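Local coordinates for protein similar to metal-dependent hydrolase (PDB 3ESH) that is a probable metal-dependent hydrolase of the metallo-beta-lactamase superfamily, whose substrate is not established, at residues G25-P30 / P216-A221; H9-G14 / S85-D90; I165-H170 / I177-S182; K34-N39 / H251-F256. One frame throughout, in Å; residues are numbered along the deposited sequence.

Interaction 1 of 4, residues G25-P30 / P216-A221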
loop_
_atom_site.group_PDB
_atom_site.type_symbol
_atom_site.label_atom_id
_atom_site.label_comp_id
_atom_site.label_asym_id
_atom_site.label_seq_id
_atom_site.Cartn_x
_atom_site.Cartn_y
_atom_site.Cartn_z
ATOM N N GLY A 25 -15.794 20.932 10.496
ATOM C CA GLY A 25 -14.607 21.109 9.700
ATOM C C GLY A 25 -14.570 22.316 8.784
ATOM O O GLY A 25 -14.566 23.454 9.238
ATOM N N VAL A 26 -14.531 22.058 7.482
ATOM C CA VAL A 26 -14.442 23.111 6.481
ATOM C C VAL A 26 -15.681 23.981 6.297
ATOM O O VAL A 26 -15.590 25.063 5.732
ATOM C CB VAL A 26 -14.060 22.534 5.111
ATOM C CG1 VAL A 26 -12.791 21.698 5.250
ATOM C CG2 VAL A 26 -15.214 21.706 4.534
ATOM N N VAL A 27 -16.834 23.523 6.761
ATOM C CA VAL A 27 -18.056 24.297 6.615
ATOM C C VAL A 27 -17.999 25.568 7.458
ATOM O O VAL A 27 -17.891 25.503 8.688
ATOM C CB VAL A 27 -19.300 23.468 7.034
ATOM C CG1 VAL A 27 -20.562 24.305 6.896
ATOM C CG2 VAL A 27 -19.408 22.230 6.170
ATOM N N PRO A 28 -18.076 26.743 6.810
ATOM C CA PRO A 28 -18.033 28.025 7.517
ATOM C C PRO A 28 -19.157 28.067 8.551
ATOM O O PRO A 28 -20.220 27.490 8.329
ATOM C CB PRO A 28 -18.253 29.045 6.408
ATOM C CG PRO A 28 -17.796 28.314 5.162
ATOM C CD PRO A 28 -18.339 26.944 5.379
ATOM N N LYS A 29 -18.937 28.748 9.672
ATOM C CA LYS A 29 -19.961 28.844 10.722
ATOM C C LYS A 29 -21.309 29.398 10.256
ATOM O O LYS A 29 -22.362 28.878 10.650
ATOM C CB LYS A 29 -19.459 29.678 11.904
ATOM C CG LYS A 29 -20.399 29.614 13.094
ATOM C CD LYS A 29 -19.846 30.342 14.287
ATOM C CE LYS A 29 -20.838 30.373 15.421
ATOM N NZ LYS A 29 -20.291 31.141 16.574
ATOM N N PRO A 30 -21.300 30.471 9.442
ATOM C CA PRO A 30 -22.540 31.069 8.936
ATOM C C PRO A 30 -23.473 30.013 8.353
ATOM O O PRO A 30 -24.687 30.105 8.499
ATOM C CB PRO A 30 -22.040 32.050 7.884
ATOM C CG PRO A 30 -20.772 32.533 8.491
ATOM C CD PRO A 30 -20.134 31.267 9.024
ATOM N N PRO A 216 -22.216 14.871 2.034
ATOM C CA PRO A 216 -20.973 14.118 2.185
ATOM C C PRO A 216 -19.739 14.976 2.467
ATOM O O PRO A 216 -18.802 14.521 3.147
ATOM C CB PRO A 216 -20.887 13.328 0.878
ATOM C CG PRO A 216 -21.593 14.194 -0.088
ATOM C CD PRO A 216 -22.794 14.672 0.696
ATOM N N LEU A 217 -19.738 16.210 1.966
ATOM C CA LEU A 217 -18.609 17.111 2.177
ATOM C C LEU A 217 -18.552 17.696 3.593
ATOM O O LEU A 217 -17.538 18.267 4.000
ATOM C CB LEU A 217 -18.646 18.251 1.167
ATOM C CG LEU A 217 -18.483 17.851 -0.304
ATOM C CD1 LEU A 217 -18.547 19.087 -1.186
ATOM C CD2 LEU A 217 -17.174 17.107 -0.499
ATOM N N TRP A 218 -19.638 17.560 4.343
ATOM C CA TRP A 218 -19.695 18.093 5.694
ATOM C C TRP A 218 -19.245 17.056 6.725
ATOM O O TRP A 218 -20.075 16.438 7.389
ATOM C CB TRP A 218 -21.125 18.559 6.013
ATOM C CG TRP A 218 -21.543 19.842 5.312
ATOM C CD1 TRP A 218 -21.232 20.222 4.035
ATOM C CD2 TRP A 218 -22.393 20.872 5.839
ATOM N NE1 TRP A 218 -21.836 21.422 3.736
ATOM C CE2 TRP A 218 -22.557 21.842 4.823
ATOM C CE3 TRP A 218 -23.037 21.068 7.064
ATOM C CZ2 TRP A 218 -23.333 22.984 4.994
ATOM C CZ3 TRP A 218 -23.816 22.210 7.237
ATOM C CH2 TRP A 218 -23.957 23.150 6.203
ATOM N N VAL A 219 -17.931 16.865 6.851
ATOM C CA VAL A 219 -17.391 15.912 7.815
ATOM C C VAL A 219 -16.698 16.652 8.958
ATOM O O VAL A 219 -16.202 17.764 8.776
ATOM C CB VAL A 219 -16.386 14.937 7.150
ATOM C CG1 VAL A 219 -17.067 14.167 6.054
ATOM C CG2 VAL A 219 -15.185 15.699 6.601
ATOM N N THR A 220 -16.663 16.044 10.138
ATOM C CA THR A 220 -16.029 16.688 11.284
ATOM C C THR A 220 -14.512 16.775 11.090
ATOM O O THR A 220 -13.926 16.018 10.300
ATOM C CB THR A 220 -16.283 15.916 12.599
ATOM O OG1 THR A 220 -15.341 14.849 12.716
ATOM C CG2 THR A 220 -17.692 15.350 12.624
ATOM N N ALA A 221 -13.879 17.702 11.811
ATOM C CA ALA A 221 -12.438 17.855 11.733
ATOM C C ALA A 221 -11.773 16.727 12.540
ATOM O O ALA A 221 -10.562 16.498 12.431
ATOM C CB ALA A 221 -12.029 19.189 12.285
HETATM O O HOH W 1 -14.705 19.018 6.568
#

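Interaction 2 of 4, residues H9-G14 / S85-D90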
loop_
_atom_site.group_PDB
_atom_site.type_symbol
_atom_site.label_atom_id
_atom_site.label_comp_id
_atom_site.label_asym_id
_atom_site.label_seq_id
_atom_site.Cartn_x
_atom_site.Cartn_y
_atom_site.Cartn_z
ATOM N N HIS A 9 -34.757 1.400 20.280
ATOM C CA HIS A 9 -34.953 2.540 21.172
ATOM C C HIS A 9 -33.631 3.199 21.516
ATOM O O HIS A 9 -32.568 2.652 21.243
ATOM C CB HIS A 9 -35.619 2.119 22.481
ATOM C CG HIS A 9 -36.964 1.495 22.304
ATOM N ND1 HIS A 9 -37.155 0.131 22.276
ATOM C CD2 HIS A 9 -38.181 2.052 22.106
ATOM C CE1 HIS A 9 -38.433 -0.127 22.067
ATOM N NE2 HIS A 9 -39.078 1.019 21.959
ATOM N N TYR A 10 -33.698 4.374 22.124
ATOM C CA TYR A 10 -32.491 5.074 22.527
ATOM C C TYR A 10 -32.415 5.163 24.056
ATOM O O TYR A 10 -33.440 5.116 24.740
ATOM C CB TYR A 10 -32.429 6.467 21.877
ATOM C CG TYR A 10 -33.551 7.412 22.232
ATOM C CD1 TYR A 10 -33.634 7.985 23.503
ATOM C CD2 TYR A 10 -34.521 7.754 21.292
ATOM C CE1 TYR A 10 -34.658 8.881 23.826
ATOM C CE2 TYR A 10 -35.546 8.647 21.602
ATOM C CZ TYR A 10 -35.613 9.208 22.868
ATOM O OH TYR A 10 -36.631 10.094 23.173
ATOM N N LEU A 11 -31.197 5.268 24.581
ATOM C CA LEU A 11 -30.975 5.352 26.018
ATOM C C LEU A 11 -30.136 6.588 26.345
ATOM O O LEU A 11 -29.133 6.871 25.680
ATOM C CB LEU A 11 -30.244 4.107 26.501
ATOM C CG LEU A 11 -30.740 2.756 26.000
ATOM C CD1 LEU A 11 -29.685 1.684 26.279
ATOM C CD2 LEU A 11 -32.074 2.410 26.665
ATOM N N ASN A 12 -30.545 7.311 27.382
ATOM C CA ASN A 12 -29.863 8.519 27.811
ATOM C C ASN A 12 -28.533 8.194 28.497
ATOM O O ASN A 12 -28.482 8.006 29.718
ATOM C CB ASN A 12 -30.758 9.283 28.780
ATOM C CG ASN A 12 -30.352 10.721 28.935
ATOM O OD1 ASN A 12 -29.183 11.027 29.145
ATOM N ND2 ASN A 12 -31.322 11.624 28.837
ATOM N N GLY A 13 -27.462 8.136 27.715
ATOM C CA GLY A 13 -26.153 7.847 28.264
ATOM C C GLY A 13 -25.378 9.108 28.581
ATOM O O GLY A 13 -24.165 9.070 28.790
ATOM N N GLY A 14 -26.088 10.231 28.613
ATOM C CA GLY A 14 -25.457 11.503 28.916
ATOM C C GLY A 14 -25.357 12.408 27.705
ATOM O O GLY A 14 -26.056 12.220 26.712
ATOM N N SER A 85 -24.640 9.697 32.520
ATOM C CA SER A 85 -25.492 8.617 32.051
ATOM C C SER A 85 -26.639 8.205 32.978
ATOM O O SER A 85 -26.514 8.237 34.196
ATOM C CB SER A 85 -24.614 7.402 31.729
ATOM O OG SER A 85 -25.371 6.321 31.226
ATOM N N HIS A 86 -27.762 7.828 32.357
ATOM C CA HIS A 86 -28.970 7.355 33.042
ATOM C C HIS A 86 -29.298 6.041 32.379
ATOM O O HIS A 86 -30.466 5.661 32.288
ATOM C CB HIS A 86 -30.166 8.282 32.811
ATOM C CG HIS A 86 -30.207 9.464 33.718
ATOM N ND1 HIS A 86 -29.505 10.621 33.465
ATOM C CD2 HIS A 86 -30.843 9.657 34.898
ATOM C CE1 HIS A 86 -29.704 11.476 34.454
ATOM N NE2 HIS A 86 -30.512 10.914 35.336
ATOM N N ILE A 87 -28.267 5.354 31.908
ATOM C CA ILE A 87 -28.463 4.100 31.197
ATOM C C ILE A 87 -29.142 2.999 32.018
ATOM O O ILE A 87 -29.866 2.175 31.459
ATOM C CB ILE A 87 -27.118 3.598 30.614
ATOM C CG1 ILE A 87 -27.376 2.544 29.542
ATOM C CG2 ILE A 87 -26.233 3.049 31.722
ATOM C CD1 ILE A 87 -26.134 2.110 28.823
ATOM N N ILE A 88 -28.934 2.977 33.331
ATOM C CA ILE A 88 -29.577 1.949 34.152
ATOM C C ILE A 88 -31.083 2.198 34.246
ATOM O O ILE A 88 -31.885 1.322 33.912
ATOM C CB ILE A 88 -28.988 1.884 35.597
ATOM C CG1 ILE A 88 -27.527 1.419 35.560
ATOM C CG2 ILE A 88 -29.788 0.915 36.442
ATOM C CD1 ILE A 88 -26.574 2.454 35.023
ATOM N N ALA A 89 -31.460 3.394 34.690
ATOM C CA ALA A 89 -32.868 3.749 34.807
ATOM C C ALA A 89 -33.591 3.675 33.461
ATOM O O ALA A 89 -34.736 3.221 33.392
ATOM C CB ALA A 89 -33.004 5.145 35.399
ATOM N N ASP A 90 -32.934 4.122 32.393
ATOM C CA ASP A 90 -33.556 4.077 31.068
ATOM C C ASP A 90 -33.831 2.638 30.673
ATOM O O ASP A 90 -34.884 2.329 30.127
ATOM C CB ASP A 90 -32.657 4.722 30.013
ATOM C CG ASP A 90 -33.014 6.173 29.743
ATOM O OD1 ASP A 90 -32.860 7.001 30.660
ATOM O OD2 ASP A 90 -33.447 6.483 28.612
#

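Interaction 3 of 4, residues I165-H170 / I177-S182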
loop_
_atom_site.group_PDB
_atom_site.type_symbol
_atom_site.label_atom_id
_atom_site.label_comp_id
_atom_site.label_asym_id
_atom_site.label_seq_id
_atom_site.Cartn_x
_atom_site.Cartn_y
_atom_site.Cartn_z
ATOM N N ILE A 165 -14.810 -9.721 21.146
ATOM C CA ILE A 165 -14.730 -10.410 19.859
ATOM C C ILE A 165 -14.327 -9.331 18.839
ATOM O O ILE A 165 -14.898 -8.237 18.835
ATOM C CB ILE A 165 -16.093 -11.031 19.442
ATOM C CG1 ILE A 165 -16.445 -12.196 20.362
ATOM C CG2 ILE A 165 -16.035 -11.512 17.995
ATOM C CD1 ILE A 165 -15.468 -13.369 20.291
ATOM N N LEU A 166 -13.346 -9.636 17.994
ATOM C CA LEU A 166 -12.871 -8.697 16.998
ATOM C C LEU A 166 -13.229 -9.128 15.593
ATOM O O LEU A 166 -13.282 -10.320 15.296
ATOM C CB LEU A 166 -11.354 -8.549 17.082
ATOM C CG LEU A 166 -10.842 -8.045 18.421
ATOM C CD1 LEU A 166 -9.364 -8.268 18.529
ATOM C CD2 LEU A 166 -11.200 -6.593 18.577
ATOM N N PHE A 167 -13.469 -8.140 14.733
ATOM C CA PHE A 167 -13.789 -8.396 13.337
ATOM C C PHE A 167 -12.980 -7.426 12.457
ATOM O O PHE A 167 -12.587 -6.329 12.897
ATOM C CB PHE A 167 -15.305 -8.243 13.105
ATOM C CG PHE A 167 -15.764 -6.822 12.915
ATOM C CD1 PHE A 167 -15.952 -6.312 11.646
ATOM C CD2 PHE A 167 -15.982 -5.998 14.005
ATOM C CE1 PHE A 167 -16.355 -4.992 11.457
ATOM C CE2 PHE A 167 -16.382 -4.684 13.842
ATOM C CZ PHE A 167 -16.569 -4.176 12.561
ATOM N N GLU A 168 -12.722 -7.837 11.218
ATOM C CA GLU A 168 -11.958 -7.002 10.303
ATOM C C GLU A 168 -12.807 -6.124 9.389
ATOM O O GLU A 168 -12.814 -4.906 9.550
ATOM C CB GLU A 168 -10.995 -7.869 9.478
ATOM C CG GLU A 168 -9.878 -8.462 10.334
ATOM C CD GLU A 168 -8.866 -9.291 9.551
ATOM O OE1 GLU A 168 -7.891 -9.771 10.181
ATOM O OE2 GLU A 168 -9.040 -9.464 8.326
ATOM N N LYS A 169 -13.534 -6.728 8.452
ATOM C CA LYS A 169 -14.353 -5.954 7.521
ATOM C C LYS A 169 -15.852 -5.965 7.840
ATOM O O LYS A 169 -16.492 -4.909 7.896
ATOM C CB LYS A 169 -14.112 -6.438 6.085
ATOM C CG LYS A 169 -14.774 -5.574 5.023
ATOM C CD LYS A 169 -14.671 -6.196 3.640
ATOM C CE LYS A 169 -15.678 -5.576 2.683
ATOM N NZ LYS A 169 -15.753 -6.315 1.388
ATOM N N HIS A 170 -16.423 -7.150 8.028
ATOM C CA HIS A 170 -17.849 -7.256 8.357
ATOM C C HIS A 170 -18.084 -8.349 9.387
ATOM O O HIS A 170 -17.249 -9.227 9.566
ATOM C CB HIS A 170 -18.691 -7.506 7.098
ATOM C CG HIS A 170 -18.116 -8.539 6.180
ATOM N ND1 HIS A 170 -17.998 -9.869 6.526
ATOM C CD2 HIS A 170 -17.604 -8.428 4.928
ATOM C CE1 HIS A 170 -17.437 -10.534 5.529
ATOM N NE2 HIS A 170 -17.188 -9.681 4.549
ATOM N N ILE A 177 -28.488 -8.082 12.096
ATOM C CA ILE A 177 -27.606 -7.013 12.543
ATOM C C ILE A 177 -26.250 -7.193 11.866
ATOM O O ILE A 177 -25.556 -8.171 12.121
ATOM C CB ILE A 177 -27.398 -7.056 14.062
ATOM C CG1 ILE A 177 -28.730 -7.325 14.781
ATOM C CG2 ILE A 177 -26.798 -5.746 14.533
ATOM C CD1 ILE A 177 -29.734 -6.211 14.703
ATOM N N LYS A 178 -25.875 -6.251 11.003
ATOM C CA LYS A 178 -24.601 -6.353 10.286
ATOM C C LYS A 178 -23.639 -5.184 10.512
ATOM O O LYS A 178 -23.954 -4.037 10.204
ATOM C CB LYS A 178 -24.855 -6.517 8.780
ATOM C CG LYS A 178 -25.793 -7.683 8.436
ATOM C CD LYS A 178 -25.849 -7.964 6.940
ATOM C CE LYS A 178 -26.833 -9.096 6.621
ATOM N NZ LYS A 178 -26.865 -9.496 5.179
HETATM N N MSE A 179 -22.466 -5.486 11.056
HETATM C CA MSE A 179 -21.447 -4.466 11.310
HETATM C C MSE A 179 -20.538 -4.378 10.098
HETATM O O MSE A 179 -20.258 -5.390 9.459
HETATM C CB MSE A 179 -20.632 -4.844 12.539
HETATM C CG MSE A 179 -21.498 -4.951 13.738
HETATM SE SE MSE A 179 -20.456 -5.574 15.206
HETATM C CE MSE A 179 -19.823 -3.924 15.830
ATOM N N GLN A 180 -20.061 -3.179 9.785
ATOM C CA GLN A 180 -19.205 -3.008 8.611
ATOM C C GLN A 180 -18.147 -1.905 8.731
ATOM O O GLN A 180 -18.456 -0.729 8.922
ATOM C CB GLN A 180 -20.094 -2.756 7.398
ATOM C CG GLN A 180 -19.354 -2.601 6.104
ATOM C CD GLN A 180 -20.298 -2.365 4.941
ATOM O OE1 GLN A 180 -19.906 -1.813 3.907
ATOM N NE2 GLN A 180 -21.554 -2.789 5.099
ATOM N N HIS A 181 -16.893 -2.306 8.610
ATOM C CA HIS A 181 -15.747 -1.400 8.703
ATOM C C HIS A 181 -15.843 -0.273 7.678
ATOM O O HIS A 181 -15.824 -0.526 6.482
ATOM C CB HIS A 181 -14.454 -2.201 8.475
ATOM C CG HIS A 181 -13.199 -1.395 8.623
ATOM N ND1 HIS A 181 -13.040 -0.432 9.591
ATOM C CD2 HIS A 181 -12.013 -1.479 7.975
ATOM C CE1 HIS A 181 -11.807 0.044 9.537
ATOM N NE2 HIS A 181 -11.164 -0.576 8.568
ATOM N N SER A 182 -15.943 0.970 8.143
ATOM C CA SER A 182 -16.049 2.099 7.227
ATOM C C SER A 182 -14.791 2.945 7.202
ATOM O O SER A 182 -14.382 3.418 6.150
ATOM C CB SER A 182 -17.231 3.002 7.586
ATOM O OG SER A 182 -16.914 3.880 8.641
#

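Interaction 4 of 4, residues K34-N39 / H251-F256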
loop_
_atom_site.group_PDB
_atom_site.type_symbol
_atom_site.label_atom_id
_atom_site.label_comp_id
_atom_site.label_asym_id
_atom_site.label_seq_id
_atom_site.Cartn_x
_atom_site.Cartn_y
_atom_site.Cartn_z
ATOM N N LYS A 34 -26.723 27.645 11.032
ATOM C CA LYS A 34 -28.116 27.657 10.623
ATOM C C LYS A 34 -28.685 26.243 10.567
ATOM O O LYS A 34 -29.890 26.066 10.498
ATOM C CB LYS A 34 -28.256 28.327 9.255
ATOM C CG LYS A 34 -27.978 29.825 9.280
ATOM C CD LYS A 34 -28.038 30.469 7.903
ATOM C CE LYS A 34 -27.647 31.941 8.005
ATOM N NZ LYS A 34 -27.414 32.567 6.678
ATOM N N GLN A 35 -27.812 25.234 10.594
ATOM C CA GLN A 35 -28.254 23.835 10.551
ATOM C C GLN A 35 -28.208 23.166 11.938
ATOM O O GLN A 35 -28.899 22.174 12.179
ATOM C CB GLN A 35 -27.392 23.033 9.582
ATOM C CG GLN A 35 -27.335 23.574 8.168
ATOM C CD GLN A 35 -28.711 23.756 7.535
ATOM O OE1 GLN A 35 -29.578 22.872 7.615
ATOM N NE2 GLN A 35 -28.913 24.909 6.892
ATOM N N TYR A 36 -27.398 23.713 12.842
ATOM C CA TYR A 36 -27.265 23.155 14.179
ATOM C C TYR A 36 -26.972 24.323 15.106
ATOM O O TYR A 36 -26.213 25.213 14.747
ATOM C CB TYR A 36 -26.108 22.145 14.229
ATOM C CG TYR A 36 -26.312 21.026 15.235
ATOM C CD1 TYR A 36 -26.961 19.860 14.868
ATOM C CD2 TYR A 36 -25.914 21.164 16.571
ATOM C CE1 TYR A 36 -27.214 18.851 15.795
ATOM C CE2 TYR A 36 -26.163 20.174 17.493
ATOM C CZ TYR A 36 -26.814 19.017 17.105
ATOM O OH TYR A 36 -27.075 18.022 18.018
ATOM N N ASN A 37 -27.546 24.323 16.303
ATOM C CA ASN A 37 -27.344 25.439 17.229
ATOM C C ASN A 37 -26.070 25.390 18.050
ATOM O O ASN A 37 -25.667 24.325 18.519
ATOM C CB ASN A 37 -28.541 25.557 18.185
ATOM C CG ASN A 37 -29.854 25.789 17.455
ATOM O OD1 ASN A 37 -30.396 24.881 16.809
ATOM N ND2 ASN A 37 -30.367 27.014 17.543
ATOM N N ALA A 38 -25.445 26.552 18.230
ATOM C CA ALA A 38 -24.222 26.676 19.026
ATOM C C ALA A 38 -24.451 27.725 20.107
ATOM O O ALA A 38 -25.352 28.556 19.980
ATOM C CB ALA A 38 -23.071 27.088 18.154
ATOM N N ASN A 39 -23.652 27.686 21.172
ATOM C CA ASN A 39 -23.798 28.665 22.246
ATOM C C ASN A 39 -22.742 29.759 22.158
ATOM O O ASN A 39 -22.018 29.857 21.166
ATOM C CB ASN A 39 -23.739 27.994 23.624
ATOM C CG ASN A 39 -22.396 27.348 23.912
ATOM O OD1 ASN A 39 -21.401 27.613 23.237
ATOM N ND2 ASN A 39 -22.359 26.506 24.931
ATOM N N HIS A 251 -25.792 11.070 18.268
ATOM C CA HIS A 251 -25.439 12.439 18.655
ATOM C C HIS A 251 -26.434 13.549 18.339
ATOM O O HIS A 251 -26.260 14.671 18.824
ATOM C CB HIS A 251 -24.118 12.865 17.999
ATOM C CG HIS A 251 -22.897 12.263 18.614
ATOM N ND1 HIS A 251 -22.697 12.218 19.975
ATOM C CD2 HIS A 251 -21.787 11.739 18.050
ATOM C CE1 HIS A 251 -21.509 11.692 20.224
ATOM N NE2 HIS A 251 -20.937 11.394 19.070
ATOM N N ASP A 252 -27.440 13.289 17.514
ATOM C CA ASP A 252 -28.360 14.368 17.165
ATOM C C ASP A 252 -29.288 14.752 18.328
ATOM O O ASP A 252 -30.055 13.931 18.815
ATOM C CB ASP A 252 -29.162 13.989 15.907
ATOM C CG ASP A 252 -29.715 15.204 15.179
ATOM O OD1 ASP A 252 -29.661 15.232 13.928
ATOM O OD2 ASP A 252 -30.207 16.129 15.863
ATOM N N GLU A 253 -29.218 16.004 18.762
ATOM C CA GLU A 253 -30.045 16.463 19.875
ATOM C C GLU A 253 -31.541 16.520 19.595
ATOM O O GLU A 253 -32.343 16.295 20.498
ATOM C CB GLU A 253 -29.599 17.846 20.364
ATOM C CG GLU A 253 -29.754 18.968 19.338
ATOM C CD GLU A 253 -29.347 20.342 19.880
ATOM O OE1 GLU A 253 -28.977 21.219 19.053
ATOM O OE2 GLU A 253 -29.406 20.547 21.114
ATOM N N ASN A 254 -31.915 16.807 18.354
ATOM C CA ASN A 254 -33.321 16.924 17.997
ATOM C C ASN A 254 -33.966 15.608 17.629
ATOM O O ASN A 254 -35.023 15.256 18.150
ATOM C CB ASN A 254 -33.493 17.880 16.812
ATOM C CG ASN A 254 -32.590 19.084 16.903
ATOM O OD1 ASN A 254 -31.677 19.263 16.082
ATOM N ND2 ASN A 254 -32.820 19.915 17.913
ATOM N N TYR A 255 -33.309 14.890 16.726
ATOM C CA TYR A 255 -33.831 13.644 16.205
ATOM C C TYR A 255 -33.074 12.390 16.579
ATOM O O TYR A 255 -31.862 12.409 16.781
ATOM C CB TYR A 255 -33.886 13.749 14.688
ATOM C CG TYR A 255 -34.375 15.087 14.215
ATOM C CD1 TYR A 255 -35.701 15.462 14.400
ATOM C CD2 TYR A 255 -33.504 16.003 13.630
ATOM C CE1 TYR A 255 -36.155 16.723 14.017
ATOM C CE2 TYR A 255 -33.943 17.267 13.240
ATOM C CZ TYR A 255 -35.272 17.620 13.441
ATOM O OH TYR A 255 -35.718 18.870 13.087
ATOM N N PHE A 256 -33.815 11.297 16.651
ATOM C CA PHE A 256 -33.266 9.992 16.957
ATOM C C PHE A 256 -33.178 9.230 15.645
ATOM O O PHE A 256 -32.285 8.419 15.445
ATOM C CB PHE A 256 -34.190 9.254 17.915
ATOM C CG PHE A 256 -34.078 7.763 17.840
ATOM C CD1 PHE A 256 -32.894 7.119 18.181
ATOM C CD2 PHE A 256 -35.166 6.997 17.438
ATOM C CE1 PHE A 256 -32.798 5.731 18.118
ATOM C CE2 PHE A 256 -35.074 5.604 17.375
ATOM C CZ PHE A 256 -33.886 4.971 17.717
HETATM O O HOH W 2 -26.828 22.621 20.030
#

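Interaction 1 of 4, residues G25-P30 / P216-A221
V27 lies over one face of the W218 indole and joins two outer loops of this metallo-beta-lactamase fold. One loop leads from helix 20-24 into helix 29-32. The other follows strand 199-203 and leads to helix 226-242. CG2 of V27 sits above the five-membered ring in a CH-pi contact. CG1 is anti to the backbone N (chi1 179°), which sets it over the six-membered ring, with V27 CG1 3.6 Å from W218 CZ2. The two side chains cross at about a right angle. W32, on helix 29-32, touches both of them.

G25 leaves helix 20-24 with positive phi. It has no side chain, and its backbone runs close beside that of V219, T220 and A221. G25 N is 3.6 Å from V219 O, but no direct hydrogen bond joins the two segments. V26 packs on Y222 of a second subunit, so the contact borders a subunit interface. V219 turns its side chain to helix 226-242. T220 OG1 is held by D223. Water 1 completes the link: it accepts from V26 N at 3.2 Å and donates to V219 O at 2.9 Å.

Interaction 2 of 4, residues H9-G14 / S85-D90
D90 points its side chain at the backbone of L11 and N12. Its OD2 takes a weak but nearly straight hydrogen bond from N12 N (3.3 Å, 167°). Its OD1 lies against the N12 side chain, 3.6 Å from N12 CB. L11 and D90 slide past each other in opposite directions, with L11 CD2 touching D90 CB. The other branch of L11 crosses I87 obliquely, and L11 CD1 touches I87 CG1 at 4.1 Å.

The N12 side chain reaches forward along its own segment. CG is anti to the backbone N (chi1 -162°), and OD1 accepts from G14 N at 3.2 Å, which closes an Asx turn. Here the chain leaves strand 6-10, next to strand 51-54 in the first sheet of the metallo-beta-lactamase fold, and meets the start of helix 87-92. H86 is the N-cap of that helix. H86 N donates to N12 O at 2.7 Å, and it approaches nearly along the C=O axis. S85 forms the second turn: its OG accepts from I87 N, an ST turn. S85 also packs on G13, with S85 CB 3.4 Å from G13 O. Backbone hydrogen bonds between L11 and P50 and between S85 and G67 hold the two segments to their neighbours. D90 N closes the first helical turn by donating to H86 O at 2.9 Å.

Interaction 3 of 4, residues I165-H170 / I177-S182
F167 meets M179, a selenomethionine, in a Met-aromatic contact. M179 SE is 5.0 Å from the centroid of the F167 ring and lies oblique to it. The M179 chain bends at its last torsion (chi3 87°), which places CE 4.0 Å from F167 CE2. M179 CB covers one face of the ring. H181 N approaches the ring edge at F167 CE1.

The side chain of E168 starts off away from the second segment. Its carbonyl E168 O touches H181 CB at 3.3 Å. Its carboxylate forms a salt bridge to R231 of a third subunit. K169 provides the direct hydrogen bond across the contact: H181 N donates to K169 O at 2.7 Å and 171°. The same carbonyl receives a CA-H...O contact from Q180. H170 then pairs with Q180 as an antiparallel non-hydrogen-bonded pair. H170 CA lies 3.2 Å from M179 O, a second CA-H...O contact.

Within these few residues the chain passes from strand 164-167 to strand 170-171, each an outermost strand of its own sheet within this chain. These are the two sheets of the metallo-beta-lactamase sandwich. F167 and M179 sit between them. M179 also touches V132 of strand 130-134, L105 of strand 103-105 and T190 of strand 190-196, while L166 and E168 face helix 135-142.

Interaction 4 of 4, residues K34-N39 / H251-F256
Y36 reaches E253 tip to tip, and its hydroxyl makes the direct hydrogen bond between the segments. E253 N donates to Y36 OH at 3.0 Å and 162°. The same OH is hydrogen-bonded to N45 O, so two backbone groups grip it.

Packing follows the same line. CG of E253 stands between its backbone N and carbonyl carbon (chi1 64°), close to the hydroxyl. Beyond CG the chain is extended, and E253 OE1 comes within 3.4 Å of Y36 CE2. The carboxylate and ring planes are only 19° apart. D252 slides past the ring in the opposite direction, with D252 OD2 4.0 Å from Y36 CE1.

The second segment turns and runs into strand 255-259 of the metallo-beta-lactamase fold. H251 begins it. H251 ND1 is hydrogen-bonded to P47 O, and its NE2 weakly to D112. The side chain also touches D206, and its ring meets H113. D112 and H113 fit the HxHxDH motif of the superfamily, so this end of the contact lies beside a probable metal site.

Within the turn, D252 OD2 accepts from N254 N at 3.1 Å, an Asx turn. The bond arrives on the anti side of the carboxylate. D252 OD1 is taken by T211 N. Water adds a second bridge: water 2 donates to N37 O at 2.6 Å and to E253 OE1 at 2.7 Å.

From the N terminus, interaction 2 opens at 9-14 and closes at 85-90, tying the end of strand 6-10 to helix 87-92. Before it closes, interactions 1 and 4 open at 25-30 and 34-39. They close late, at 216-221 and 251-256, so interactions 1, 2 and 4 all cross one another. Interaction 3 is a short closure between 165 and 182. It falls within the spans of both 1 and 4, and follows 2 in series. It joins edge strand 164-167 of one sheet to the 170-171/177-181 end of the other. Interactions 1 and 4 touch where W218 packs on Q35. Interactions 2 and 4 touch where Y10 packs on F256. Interaction 3 touches none of the others.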